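Local coordinates for extracellular solute-binding protein, family 5 (Chelativorans sp., PDB 6WM6) that binds EDTA and other aminopolycarboxylates in the periplasm, probably delivering them to an ABC transporter for uptake, at residues M309-K314 with A326-I331; G316-I321 with F454-N459; G334-K339 with R423-Y428; R370-G375 with D520-F525; K402-L407 with L432-D437. All blocks are in the same frame, centred on the assembly; numbering follows the deposited sequence.

Overall arrangement
All five contacts lie on one side of the chain's centre and belong to one region of mixed sheet with helices on it. Contacts 1 and 2 are buried. Contact 1 is wholly apolar and seats helix 321-330 on strand 305-311. Contact 2 sets the loop before that helix against the neighbouring strand 456-462, with a water between them. Contacts 3 and 4 are partly buried. In contact 4 a salt bridge ties a loop to the end of helix 504-521, and the loop packs on Phe525 of strand 524-537. Contact 3 pairs two helices, with polar groups beside leucines. Contact 5 is the farthest out and the only one with direct backbone hydrogen bonds between its segments.

Contact 1: M309-K314 with A326-I331; sequences MGLNSK and AVLTAI
Strand 309-311 and helix 326-330 run nearly antiparallel, at 159°, with their axes 11.2 Å apart at the closest. The helix packs on a face of the mixed sheet, and Met309 and Leu311 are the strand residues that face it. Side chains alone bridge the distance, and every touching group is apolar. Met309 carries most of the contact. Its CG is anti to the backbone N, and its chain stays extended until it bends at chi3 (67°), which turns the methyl CE into the helix. Met309 CE meets Ile331 CD1 at 3.6 Å and Leu328 CD2 at 3.7 Å, crossing both side chains obliquely. Val327 CG1 lies a little farther from Met309 CE, at 4.1 Å. Leu311 is the second apolar group. It meets Leu328 tip to tip, with Leu311 CD2 4.0 Å from Leu328 CD2, so that one leucine methyl touches both strand residues.

The polar groups sit beyond this patch. Asn312 OD1 accepts from Lys314 N at 3.0 Å, an Asx turn that bends the chain just after the strand. Asn312 ND2 bonds to the backbone oxygens of Ser451 and Phe454. Around the apolar patch, Ile425 of helix 416-429 touches Met309 and Ile331, and Leu456 of the neighbouring strand 456-462 touches Met309 and Leu311. Helix and strand are thus held by shape and by exclusion of water, the unbranched methionine reaching in with its terminal methyl among those of Val327, Leu328 and Ile331.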
# COMPACT_ATOMS: atom_id res chain seq x y z
N MET A 309 -1.54 10.76 -12.22
CA MET A 309 -2.71 11.13 -13.00
C MET A 309 -2.92 10.05 -14.06
O MET A 309 -2.04 9.81 -14.89
CB MET A 309 -2.54 12.48 -13.69
CG MET A 309 -3.86 12.93 -14.32
SD MET A 309 -3.74 14.46 -15.25
CE MET A 309 -2.70 13.96 -16.62
N GLY A 310 -4.08 9.42 -14.03
CA GLY A 310 -4.44 8.46 -15.04
C GLY A 310 -5.26 9.12 -16.14
O GLY A 310 -5.97 10.10 -15.90
N LEU A 311 -5.15 8.58 -17.34
CA LEU A 311 -5.79 9.14 -18.52
C LEU A 311 -6.64 8.04 -19.15
O LEU A 311 -6.18 6.90 -19.29
CB LEU A 311 -4.75 9.67 -19.52
CG LEU A 311 -3.81 10.73 -18.97
CD1 LEU A 311 -2.56 10.09 -18.36
CD2 LEU A 311 -3.40 11.73 -20.06
N ASN A 312 -7.87 8.38 -19.50
CA ASN A 312 -8.82 7.36 -19.97
C ASN A 312 -8.53 7.02 -21.44
O ASN A 312 -9.03 7.64 -22.36
CB ASN A 312 -10.23 7.90 -19.81
CG ASN A 312 -11.27 6.87 -20.14
OD1 ASN A 312 -10.95 5.80 -20.65
ND2 ASN A 312 -12.51 7.18 -19.82
N SER A 313 -7.72 5.98 -21.65
CA SER A 313 -7.38 5.57 -23.01
C SER A 313 -8.49 4.76 -23.65
O SER A 313 -8.40 4.47 -24.86
CB SER A 313 -6.08 4.77 -23.06
OG SER A 313 -6.27 3.43 -22.61
N LYS A 314 -9.51 4.38 -22.87
CA LYS A 314 -10.57 3.52 -23.40
C LYS A 314 -11.65 4.30 -24.12
O LYS A 314 -12.30 3.76 -25.04
CB LYS A 314 -11.24 2.73 -22.28
CG LYS A 314 -10.33 1.77 -21.55
CD LYS A 314 -11.11 1.06 -20.45
CE LYS A 314 -10.20 0.43 -19.42
NZ LYS A 314 -10.98 -0.29 -18.38
N ALA A 326 0.24 15.13 -25.52
CA ALA A 326 0.29 16.58 -25.47
C ALA A 326 0.00 17.09 -24.07
O ALA A 326 0.72 17.96 -23.55
CB ALA A 326 -0.70 17.19 -26.47
N VAL A 327 -1.02 16.54 -23.42
CA VAL A 327 -1.34 16.93 -22.05
C VAL A 327 -0.16 16.66 -21.13
O VAL A 327 0.23 17.52 -20.32
CB VAL A 327 -2.63 16.24 -21.58
CG1 VAL A 327 -2.77 16.26 -20.05
CG2 VAL A 327 -3.83 16.88 -22.27
N LEU A 328 0.42 15.47 -21.23
CA LEU A 328 1.52 15.13 -20.32
C LEU A 328 2.74 16.00 -20.57
O LEU A 328 3.46 16.34 -19.62
CB LEU A 328 1.89 13.66 -20.43
CG LEU A 328 0.79 12.65 -20.05
CD1 LEU A 328 1.37 11.26 -19.98
CD2 LEU A 328 0.13 13.06 -18.76
N THR A 329 2.98 16.40 -21.82
CA THR A 329 4.12 17.25 -22.14
C THR A 329 3.92 18.67 -21.61
O THR A 329 4.88 19.30 -21.14
CB THR A 329 4.31 17.24 -23.65
OG1 THR A 329 4.61 15.91 -24.09
CG2 THR A 329 5.46 18.16 -24.10
N ALA A 330 2.69 19.17 -21.65
CA ALA A 330 2.39 20.51 -21.15
C ALA A 330 2.45 20.59 -19.63
O ALA A 330 2.73 21.67 -19.07
CB ALA A 330 1.01 20.93 -21.63
N ILE A 331 2.16 19.50 -18.92
CA ILE A 331 2.23 19.53 -17.46
C ILE A 331 3.65 19.85 -17.04
O ILE A 331 4.62 19.27 -17.55
CB ILE A 331 1.72 18.20 -16.89
CG1 ILE A 331 0.22 18.11 -17.08
CG2 ILE A 331 2.11 18.05 -15.43
CD1 ILE A 331 -0.37 16.75 -16.74

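Contact 2: G316-I321 with F454-N459; sequences GPMSDI and FDLHLN
Asp455, just after Phe454, carries the polar side of the contact. Its CG is anti to the carbonyl carbon (chi1 -56°), which sends the carboxylate toward the short 3-10 turn that includes Met318. Asp455 OD1 accepts from a water at 2.7 Å, and the same water accepts from Met318 N at 2.9 Å. This water links the carboxylate to a backbone N-H across the contact. Asp455 OD1 also lies 3.3 Å from Pro317 CD, where the proline ring crosses the carboxylate obliquely. Its other oxygen, OD2, makes a salt bridge with Arg408 of strand 407-410. The carboxylate is therefore shared between a loop and a strand. The backbone of Asp455 takes part as well: Asp455 O lies 3.6 Å from Met318 CG.

The loop itself is a tight turn. Gly316 O accepts from both Ser319 N and Ser319 OG, the hydroxyl coming nearly along the C=O axis at 2.7 Å. Asp320 follows as N-cap of helix 321-330, with OD1 accepting from Ala322 N.

Leu456 opens strand 456-462, which lies in the mixed sheet between strands 305-311 and 407-410. Leu456 CD2 touches Met318 twice, at CG and at CE, each 4.1 Å away. Chi1 of Met318 (-64°) places CG there, and the bend at chi2 (-61°) brings the end of the chain, CE, back to the leucine.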
# COMPACT_ATOMS: atom_id res chain seq x y z
N GLY A 316 -13.61 8.55 -24.76
CA GLY A 316 -13.56 9.99 -24.62
C GLY A 316 -12.33 10.58 -25.27
O GLY A 316 -11.57 9.90 -25.96
N PRO A 317 -12.10 11.88 -25.04
CA PRO A 317 -10.99 12.57 -25.73
C PRO A 317 -9.64 11.91 -25.51
O PRO A 317 -8.79 11.92 -26.42
CB PRO A 317 -11.02 13.99 -25.14
CG PRO A 317 -12.42 14.16 -24.64
CD PRO A 317 -12.93 12.81 -24.23
N MET A 318 -9.38 11.38 -24.32
CA MET A 318 -8.09 10.76 -24.03
C MET A 318 -7.89 9.41 -24.68
O MET A 318 -6.82 8.81 -24.51
CB MET A 318 -7.88 10.69 -22.52
CG MET A 318 -7.81 12.05 -21.86
SD MET A 318 -6.41 13.03 -22.51
CE MET A 318 -7.05 14.64 -22.14
N SER A 319 -8.88 8.91 -25.42
CA SER A 319 -8.61 7.71 -26.23
C SER A 319 -7.63 7.97 -27.37
O SER A 319 -7.10 7.02 -27.94
CB SER A 319 -9.91 7.10 -26.74
OG SER A 319 -10.55 7.98 -27.63
N ASP A 320 -7.35 9.23 -27.70
CA ASP A 320 -6.35 9.57 -28.70
C ASP A 320 -5.00 9.77 -28.02
O ASP A 320 -4.83 10.68 -27.20
CB ASP A 320 -6.76 10.83 -29.46
CG ASP A 320 -5.78 11.19 -30.58
OD1 ASP A 320 -4.74 10.53 -30.77
OD2 ASP A 320 -6.07 12.17 -31.32
N ILE A 321 -4.05 8.90 -28.34
CA ILE A 321 -2.73 8.97 -27.71
C ILE A 321 -2.06 10.32 -27.93
O ILE A 321 -1.26 10.76 -27.10
CB ILE A 321 -1.87 7.77 -28.20
CG1 ILE A 321 -0.61 7.63 -27.34
CG2 ILE A 321 -1.53 7.91 -29.69
CD1 ILE A 321 0.11 6.32 -27.58
N PHE A 454 -15.06 9.62 -16.73
CA PHE A 454 -13.90 10.46 -16.44
C PHE A 454 -13.03 10.55 -17.68
O PHE A 454 -13.07 9.70 -18.57
CB PHE A 454 -13.05 9.91 -15.26
CG PHE A 454 -12.15 8.76 -15.65
CD1 PHE A 454 -12.69 7.51 -15.90
CD2 PHE A 454 -10.80 8.93 -15.78
CE1 PHE A 454 -11.89 6.44 -16.26
CE2 PHE A 454 -9.98 7.87 -16.15
CZ PHE A 454 -10.52 6.63 -16.38
N ASP A 455 -12.19 11.58 -17.72
CA ASP A 455 -11.11 11.67 -18.69
C ASP A 455 -9.74 11.62 -18.06
O ASP A 455 -8.83 10.99 -18.61
CB ASP A 455 -11.27 12.97 -19.49
CG ASP A 455 -12.62 13.08 -20.16
OD1 ASP A 455 -12.96 12.16 -20.95
OD2 ASP A 455 -13.40 14.01 -19.86
N LEU A 456 -9.58 12.26 -16.89
CA LEU A 456 -8.34 12.29 -16.14
C LEU A 456 -8.70 11.99 -14.69
O LEU A 456 -9.78 12.35 -14.21
CB LEU A 456 -7.69 13.67 -16.22
CG LEU A 456 -7.38 14.19 -17.63
CD1 LEU A 456 -6.96 15.67 -17.56
CD2 LEU A 456 -6.29 13.38 -18.27
N HIS A 457 -7.80 11.32 -13.98
CA HIS A 457 -8.06 10.94 -12.58
C HIS A 457 -6.78 11.02 -11.77
O HIS A 457 -5.78 10.40 -12.14
CB HIS A 457 -8.65 9.53 -12.49
CG HIS A 457 -9.01 9.09 -11.11
ND1 HIS A 457 -10.11 9.56 -10.45
CD2 HIS A 457 -8.40 8.23 -10.26
CE1 HIS A 457 -10.19 8.99 -9.26
NE2 HIS A 457 -9.17 8.17 -9.12
N LEU A 458 -6.80 11.79 -10.68
CA LEU A 458 -5.67 11.90 -9.76
C LEU A 458 -5.93 11.04 -8.54
O LEU A 458 -6.96 11.16 -7.90
CB LEU A 458 -5.50 13.35 -9.30
CG LEU A 458 -4.94 14.36 -10.26
CD1 LEU A 458 -5.21 15.77 -9.75
CD2 LEU A 458 -3.44 14.16 -10.40
N ASN A 459 -4.98 10.18 -8.23
CA ASN A 459 -5.12 9.27 -7.07
C ASN A 459 -3.71 8.78 -6.73
O ASN A 459 -2.71 9.38 -7.17
CB ASN A 459 -6.11 8.15 -7.42
CG ASN A 459 -6.86 7.60 -6.23
OD1 ASN A 459 -6.32 7.44 -5.14
ND2 ASN A 459 -8.14 7.28 -6.45
O HOH W 1 -11.11 10.59 -22.17

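Contact 3: G334-K339 with R423-Y428; sequences GDLKAK and RLITGY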
# COMPACT_ATOMS: atom_id res chain seq x y z
N GLY A 334 7.98 20.06 -12.43
CA GLY A 334 8.79 20.84 -11.50
C GLY A 334 7.95 21.84 -10.74
O GLY A 334 8.07 21.96 -9.52
N ASP A 335 7.06 22.54 -11.44
CA ASP A 335 6.18 23.49 -10.77
C ASP A 335 5.18 22.77 -9.88
O ASP A 335 4.87 23.23 -8.78
CB ASP A 335 5.44 24.32 -11.82
CG ASP A 335 4.58 25.41 -11.19
OD1 ASP A 335 5.17 26.36 -10.63
OD2 ASP A 335 3.33 25.30 -11.22
N LEU A 336 4.66 21.64 -10.33
CA LEU A 336 3.72 20.88 -9.53
C LEU A 336 4.32 20.55 -8.17
O LEU A 336 3.69 20.73 -7.12
CB LEU A 336 3.38 19.60 -10.29
CG LEU A 336 2.06 18.90 -10.09
CD1 LEU A 336 0.88 19.81 -10.25
CD2 LEU A 336 1.99 17.77 -11.12
N LYS A 337 5.56 20.04 -8.17
CA LYS A 337 6.22 19.69 -6.93
C LYS A 337 6.66 20.92 -6.15
O LYS A 337 6.58 20.93 -4.92
CB LYS A 337 7.40 18.77 -7.24
CG LYS A 337 7.98 18.06 -6.03
CD LYS A 337 9.04 17.01 -6.39
CE LYS A 337 10.35 17.62 -6.83
NZ LYS A 337 11.10 18.23 -5.69
N ALA A 338 7.08 21.98 -6.86
CA ALA A 338 7.49 23.22 -6.20
C ALA A 338 6.35 23.86 -5.43
O ALA A 338 6.59 24.48 -4.38
CB ALA A 338 8.03 24.22 -7.23
N LYS A 339 5.12 23.72 -5.92
CA LYS A 339 3.98 24.36 -5.27
C LYS A 339 3.35 23.52 -4.18
O LYS A 339 2.71 24.08 -3.27
CB LYS A 339 2.91 24.68 -6.33
CG LYS A 339 3.33 25.65 -7.41
CD LYS A 339 3.11 27.08 -6.97
CE LYS A 339 3.31 28.05 -8.13
NZ LYS A 339 4.72 28.09 -8.60
N ARG A 423 -5.92 21.73 -9.82
CA ARG A 423 -6.02 23.12 -10.27
C ARG A 423 -4.78 23.52 -11.06
O ARG A 423 -4.87 24.23 -12.07
CB ARG A 423 -6.22 24.04 -9.08
CG ARG A 423 -7.56 23.86 -8.39
CD ARG A 423 -7.75 24.90 -7.29
NE ARG A 423 -9.05 24.77 -6.63
CZ ARG A 423 -10.18 25.30 -7.07
NH1 ARG A 423 -11.31 25.13 -6.39
NH2 ARG A 423 -10.20 26.01 -8.20
N LEU A 424 -3.60 23.11 -10.60
CA LEU A 424 -2.38 23.42 -11.34
C LEU A 424 -2.38 22.80 -12.72
O LEU A 424 -2.00 23.45 -13.71
CB LEU A 424 -1.17 22.95 -10.54
CG LEU A 424 -0.92 23.77 -9.27
CD1 LEU A 424 0.08 23.08 -8.36
CD2 LEU A 424 -0.42 25.15 -9.68
N ILE A 425 -2.83 21.55 -12.83
CA ILE A 425 -2.87 20.86 -14.11
C ILE A 425 -3.83 21.55 -15.06
O ILE A 425 -3.55 21.71 -16.26
CB ILE A 425 -3.21 19.36 -13.91
CG1 ILE A 425 -2.00 18.67 -13.26
CG2 ILE A 425 -3.60 18.72 -15.22
CD1 ILE A 425 -2.33 17.32 -12.65
N THR A 426 -4.99 21.98 -14.55
CA THR A 426 -5.91 22.78 -15.35
C THR A 426 -5.21 23.98 -15.97
O THR A 426 -5.39 24.27 -17.16
CB THR A 426 -7.07 23.23 -14.47
OG1 THR A 426 -7.83 22.07 -14.08
CG2 THR A 426 -7.98 24.20 -15.22
N GLY A 427 -4.39 24.67 -15.17
CA GLY A 427 -3.68 25.83 -15.69
C GLY A 427 -2.61 25.49 -16.71
O GLY A 427 -2.41 26.23 -17.67
N TYR A 428 -1.92 24.36 -16.52
CA TYR A 428 -0.88 23.99 -17.48
C TYR A 428 -1.44 23.69 -18.87
O TYR A 428 -0.77 23.93 -19.88
CB TYR A 428 -0.11 22.75 -17.03
CG TYR A 428 0.56 22.85 -15.67
CD1 TYR A 428 1.13 24.03 -15.22
CD2 TYR A 428 0.60 21.74 -14.83
CE1 TYR A 428 1.72 24.10 -13.97
CE2 TYR A 428 1.18 21.81 -13.60
CZ TYR A 428 1.74 22.99 -13.16
OH TYR A 428 2.31 23.03 -11.92
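Asp335 OD2 is gripped by one short hydrogen bond across the contact, from Tyr428 OH at 2.6 Å on its anti lone pair. The other oxygen has a donor too: Lys339 NZ, one helical turn on, meets Asp335 OD1 at 2.7 Å on the syn lone pair and forms a salt bridge. The lysine chain bends at chi2 and chi4 to bring its amine back along its own helix. Asp335 OD2 lies at the edge of the Tyr428 ring, in its plane, while the carboxylate plane is turned 79° from that ring. An alanine in place of Asp335 would remove both acceptors and would probably loosen the hold of Tyr428 on helix 333-340.

Beside the polar pair, Leu336 fills the helix interface. Leu336 CD1 lies 3.8 Å from Leu424 CB and 3.9 Å from Tyr428 CE2, also near the plane of the ring. Leu424 CD1 rests 3.8 Å from Lys339 CB. The helical segments 334-339 and 423-428 cross at 149°, close to antiparallel, with axes 10.6 Å apart. Ile331, before the first helix, also touches Tyr428. The chemistry is divided: leucines close the helices together, and a charged acceptor probably polarises the phenol and fixes its direction.

Contact 4: R370-G375 with D520-F525; sequences RGYGTG and DYAALF
A salt bridge joins Arg370 to Asp520, the arginine gripping side-on with NE and NH2 both bonded to the one oxygen OD1. Arg370 NE to Asp520 OD1 is 2.7 Å at 154°, and Arg370 NH2 to Asp520 OD1 is 3.0 Å at 137°. OD1 lies in the guanidinium plane, but the nitrogens meet it from above the carboxylate plane. Arg370 stands at a helix end closed by a Schellman motif at Gly371, which leads into a type II beta turn from Gly371 to Thr374. NH2 also pairs with Glu516, and NH1 bonds to Arg366 O. The two acids balance the charge of the guanidinium and fix its orientation. A methionine in place of Arg370 would lose these bonds, and the two nearby acids would probably repel each other and weaken the join of loop to helix.

Farther in, Tyr372 lies with Arg370 CB over one ring face. Its hydroxyl bonds to Met519 O, in the last turns of helix 504-521, and Tyr372 OH sits 3.5 Å from Ala522 CB. The turn then meets strand 524-537. Phe525 CG is anti to the backbone N (chi1 178°), and its ring turns an edge to the turn. On that edge Phe525 CE1 touches Tyr372 CB at 4.0 Å and Gly373 N at 3.8 Å.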
# COMPACT_ATOMS: atom_id res chain seq x y z
N ARG A 370 10.66 11.07 -22.17
CA ARG A 370 9.67 11.23 -23.23
C ARG A 370 9.14 12.64 -23.33
O ARG A 370 8.25 12.89 -24.15
CB ARG A 370 8.52 10.24 -22.99
CG ARG A 370 8.94 8.82 -23.31
CD ARG A 370 8.11 7.74 -22.60
NE ARG A 370 8.60 6.44 -23.03
CZ ARG A 370 9.74 5.88 -22.62
NH1 ARG A 370 10.45 6.44 -21.65
NH2 ARG A 370 10.13 4.74 -23.16
N GLY A 371 9.68 13.56 -22.54
CA GLY A 371 9.21 14.93 -22.52
C GLY A 371 8.01 15.17 -21.65
O GLY A 371 7.54 16.31 -21.55
N TYR A 372 7.48 14.13 -21.01
CA TYR A 372 6.34 14.33 -20.14
C TYR A 372 6.78 15.10 -18.90
O TYR A 372 7.86 14.87 -18.34
CB TYR A 372 5.74 13.00 -19.69
CG TYR A 372 5.38 11.98 -20.77
CD1 TYR A 372 5.18 12.35 -22.11
CD2 TYR A 372 5.23 10.65 -20.44
CE1 TYR A 372 4.87 11.39 -23.06
CE2 TYR A 372 4.92 9.70 -21.37
CZ TYR A 372 4.74 10.07 -22.68
OH TYR A 372 4.46 9.08 -23.62
N GLY A 373 5.93 16.01 -18.44
CA GLY A 373 6.22 16.77 -17.23
C GLY A 373 7.21 17.90 -17.41
O GLY A 373 7.61 18.51 -16.42
N THR A 374 7.60 18.22 -18.64
CA THR A 374 8.61 19.25 -18.89
C THR A 374 8.02 20.64 -19.03
O THR A 374 8.78 21.61 -19.18
CB THR A 374 9.47 18.90 -20.11
OG1 THR A 374 8.65 18.83 -21.29
CG2 THR A 374 10.20 17.59 -19.91
N GLY A 375 6.70 20.79 -19.00
CA GLY A 375 6.09 22.10 -19.09
C GLY A 375 6.27 22.74 -20.45
O GLY A 375 6.31 23.98 -20.54
N ASP A 520 5.39 4.79 -22.98
CA ASP A 520 5.10 5.11 -24.36
C ASP A 520 3.60 5.31 -24.57
O ASP A 520 3.18 6.14 -25.39
CB ASP A 520 5.57 3.97 -25.29
CG ASP A 520 7.07 3.88 -25.44
OD1 ASP A 520 7.81 4.83 -25.11
OD2 ASP A 520 7.51 2.80 -25.92
N TYR A 521 2.76 4.53 -23.86
CA TYR A 521 1.32 4.55 -24.08
C TYR A 521 0.65 5.77 -23.45
O TYR A 521 -0.46 6.13 -23.85
CB TYR A 521 0.73 3.25 -23.51
CG TYR A 521 -0.71 2.98 -23.83
CD1 TYR A 521 -1.11 2.70 -25.14
CD2 TYR A 521 -1.68 2.97 -22.83
CE1 TYR A 521 -2.46 2.45 -25.44
CE2 TYR A 521 -3.00 2.71 -23.12
CZ TYR A 521 -3.38 2.45 -24.40
OH TYR A 521 -4.72 2.20 -24.68
N ALA A 522 1.30 6.39 -22.46
CA ALA A 522 0.88 7.68 -21.91
C ALA A 522 -0.53 7.65 -21.31
O ALA A 522 -1.28 8.62 -21.41
CB ALA A 522 1.00 8.79 -22.96
N ALA A 523 -0.89 6.55 -20.65
CA ALA A 523 -2.14 6.45 -19.92
C ALA A 523 -1.97 6.61 -18.41
O ALA A 523 -2.97 6.65 -17.68
CB ALA A 523 -2.86 5.13 -20.23
N LEU A 524 -0.74 6.71 -17.93
CA LEU A 524 -0.49 6.82 -16.49
C LEU A 524 0.75 7.69 -16.28
O LEU A 524 1.85 7.36 -16.76
CB LEU A 524 -0.31 5.43 -15.86
CG LEU A 524 -0.18 5.39 -14.35
CD1 LEU A 524 -1.42 5.92 -13.68
CD2 LEU A 524 0.07 3.93 -13.92
N PHE A 525 0.55 8.82 -15.60
CA PHE A 525 1.59 9.82 -15.37
C PHE A 525 1.96 9.83 -13.90
O PHE A 525 1.15 10.24 -13.07
CB PHE A 525 1.03 11.18 -15.79
CG PHE A 525 1.96 12.36 -15.57
CD1 PHE A 525 2.99 12.63 -16.46
CD2 PHE A 525 1.75 13.24 -14.53
CE1 PHE A 525 3.80 13.74 -16.30
CE2 PHE A 525 2.58 14.33 -14.34
CZ PHE A 525 3.60 14.59 -15.23

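Contact 5: K402-L407 with L432-D437; sequences KPVSTL and LGLKTD
Two direct backbone hydrogen bonds join these segments, both made by Leu407. Leu407 N donates to Lys435 O at 2.9 Å, an almost straight bond at 170°, although the donor stands above the carbonyl plane. Leu407 O accepts from Asp437 N at 2.8 Å, nearly along the C=O axis. Leu407 thus uses its donor and its acceptor on residues before and after Thr436. A CA-H...O contact from Thr436 CA, 3.2 Å away, adds to the load on Leu407 O.

One step back, a water takes over. It accepts from Lys435 N at 2.8 Å and donates to Ser405 O at 3.0 Å, bridging the two backbones there. Thr436 OG1 is satisfied from outside, by Thr426 OG1 of helix 416-429.

The side chains pack around this backbone. Thr406 CG2 lies 3.6 Å from Asp437 CG, the threonine crossing the aspartate at about a right angle. Where Leu407 and Leu434 come together, Val404 CG1 meets Leu434 CD2 at 3.8 Å, and Leu407 CD1 lies 4.2 Å from Leu434 CD1. Ile429 of helix 416-429 touches Leu407, Leu434 and Thr436.

Leu407 and Thr436 form a parallel beta bridge. It opens the pairing of strands 407-410 and 436-439, which helix 416-429 connects and packs against. This is the arrangement of a beta-alpha-beta unit.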
# COMPACT_ATOMS: atom_id res chain seq x y z
N LYS A 402 -14.61 19.48 -34.61
CA LYS A 402 -15.51 19.70 -33.47
C LYS A 402 -14.71 20.06 -32.22
O LYS A 402 -13.67 19.45 -31.95
CB LYS A 402 -16.30 18.42 -33.19
CG LYS A 402 -17.30 18.54 -32.04
CD LYS A 402 -18.15 17.28 -31.91
CE LYS A 402 -19.23 17.43 -30.84
NZ LYS A 402 -20.18 16.28 -30.82
N PRO A 403 -15.16 21.03 -31.42
CA PRO A 403 -14.42 21.37 -30.20
C PRO A 403 -14.24 20.14 -29.32
O PRO A 403 -15.16 19.33 -29.15
CB PRO A 403 -15.30 22.41 -29.53
CG PRO A 403 -16.06 23.04 -30.68
CD PRO A 403 -16.33 21.90 -31.62
N VAL A 404 -13.02 19.98 -28.79
CA VAL A 404 -12.78 18.96 -27.78
C VAL A 404 -13.62 19.30 -26.55
O VAL A 404 -13.71 20.46 -26.12
CB VAL A 404 -11.29 18.89 -27.44
CG1 VAL A 404 -11.06 17.90 -26.30
CG2 VAL A 404 -10.48 18.45 -28.67
N SER A 405 -14.26 18.27 -25.99
CA SER A 405 -15.09 18.47 -24.81
C SER A 405 -14.26 18.95 -23.63
O SER A 405 -13.05 18.71 -23.54
CB SER A 405 -15.75 17.15 -24.43
OG SER A 405 -16.63 16.71 -25.45
N THR A 406 -14.95 19.63 -22.70
CA THR A 406 -14.35 19.92 -21.39
C THR A 406 -13.96 18.60 -20.73
O THR A 406 -14.75 17.64 -20.72
CB THR A 406 -15.34 20.68 -20.53
OG1 THR A 406 -15.61 21.96 -21.15
CG2 THR A 406 -14.79 20.91 -19.15
N LEU A 407 -12.74 18.55 -20.20
CA LEU A 407 -12.21 17.32 -19.63
C LEU A 407 -12.66 17.16 -18.19
O LEU A 407 -12.58 18.10 -17.40
CB LEU A 407 -10.69 17.37 -19.68
CG LEU A 407 -10.09 17.57 -21.07
CD1 LEU A 407 -8.57 17.63 -20.96
CD2 LEU A 407 -10.51 16.46 -22.01
N LEU A 432 -3.32 25.00 -24.29
CA LEU A 432 -3.62 24.10 -25.38
C LEU A 432 -5.05 24.27 -25.89
O LEU A 432 -5.42 23.59 -26.86
CB LEU A 432 -3.42 22.65 -24.95
CG LEU A 432 -2.05 22.30 -24.38
CD1 LEU A 432 -1.98 20.80 -24.07
CD2 LEU A 432 -0.91 22.73 -25.31
N GLY A 433 -5.84 25.14 -25.28
CA GLY A 433 -7.23 25.27 -25.65
C GLY A 433 -8.15 24.28 -24.97
O GLY A 433 -9.26 24.04 -25.45
N LEU A 434 -7.70 23.67 -23.87
CA LEU A 434 -8.48 22.70 -23.12
C LEU A 434 -9.02 23.31 -21.84
O LEU A 434 -8.38 24.16 -21.21
CB LEU A 434 -7.59 21.50 -22.76
CG LEU A 434 -7.14 20.69 -23.98
CD1 LEU A 434 -6.03 19.71 -23.57
CD2 LEU A 434 -8.31 19.92 -24.57
N LYS A 435 -10.22 22.87 -21.47
CA LYS A 435 -10.85 23.25 -20.21
C LYS A 435 -11.06 21.99 -19.38
O LYS A 435 -11.05 20.88 -19.90
CB LYS A 435 -12.21 23.90 -20.45
CG LYS A 435 -12.16 25.19 -21.26
CD LYS A 435 -13.55 25.59 -21.73
CE LYS A 435 -13.50 26.72 -22.74
NZ LYS A 435 -14.75 26.84 -23.54
N THR A 436 -11.24 22.18 -18.08
CA THR A 436 -11.49 21.07 -17.19
C THR A 436 -12.67 21.34 -16.28
O THR A 436 -13.04 22.49 -16.01
CB THR A 436 -10.29 20.74 -16.31
OG1 THR A 436 -10.14 21.75 -15.32
CG2 THR A 436 -9.04 20.64 -17.16
N ASP A 437 -13.28 20.25 -15.83
CA ASP A 437 -14.26 20.25 -14.75
C ASP A 437 -13.68 19.40 -13.64
O ASP A 437 -13.37 18.22 -13.86
CB ASP A 437 -15.60 19.65 -15.20
CG ASP A 437 -16.48 20.66 -15.93
OD1 ASP A 437 -16.26 21.88 -15.77
OD2 ASP A 437 -17.40 20.22 -16.65
O HOH W 2 -11.51 21.22 -23.30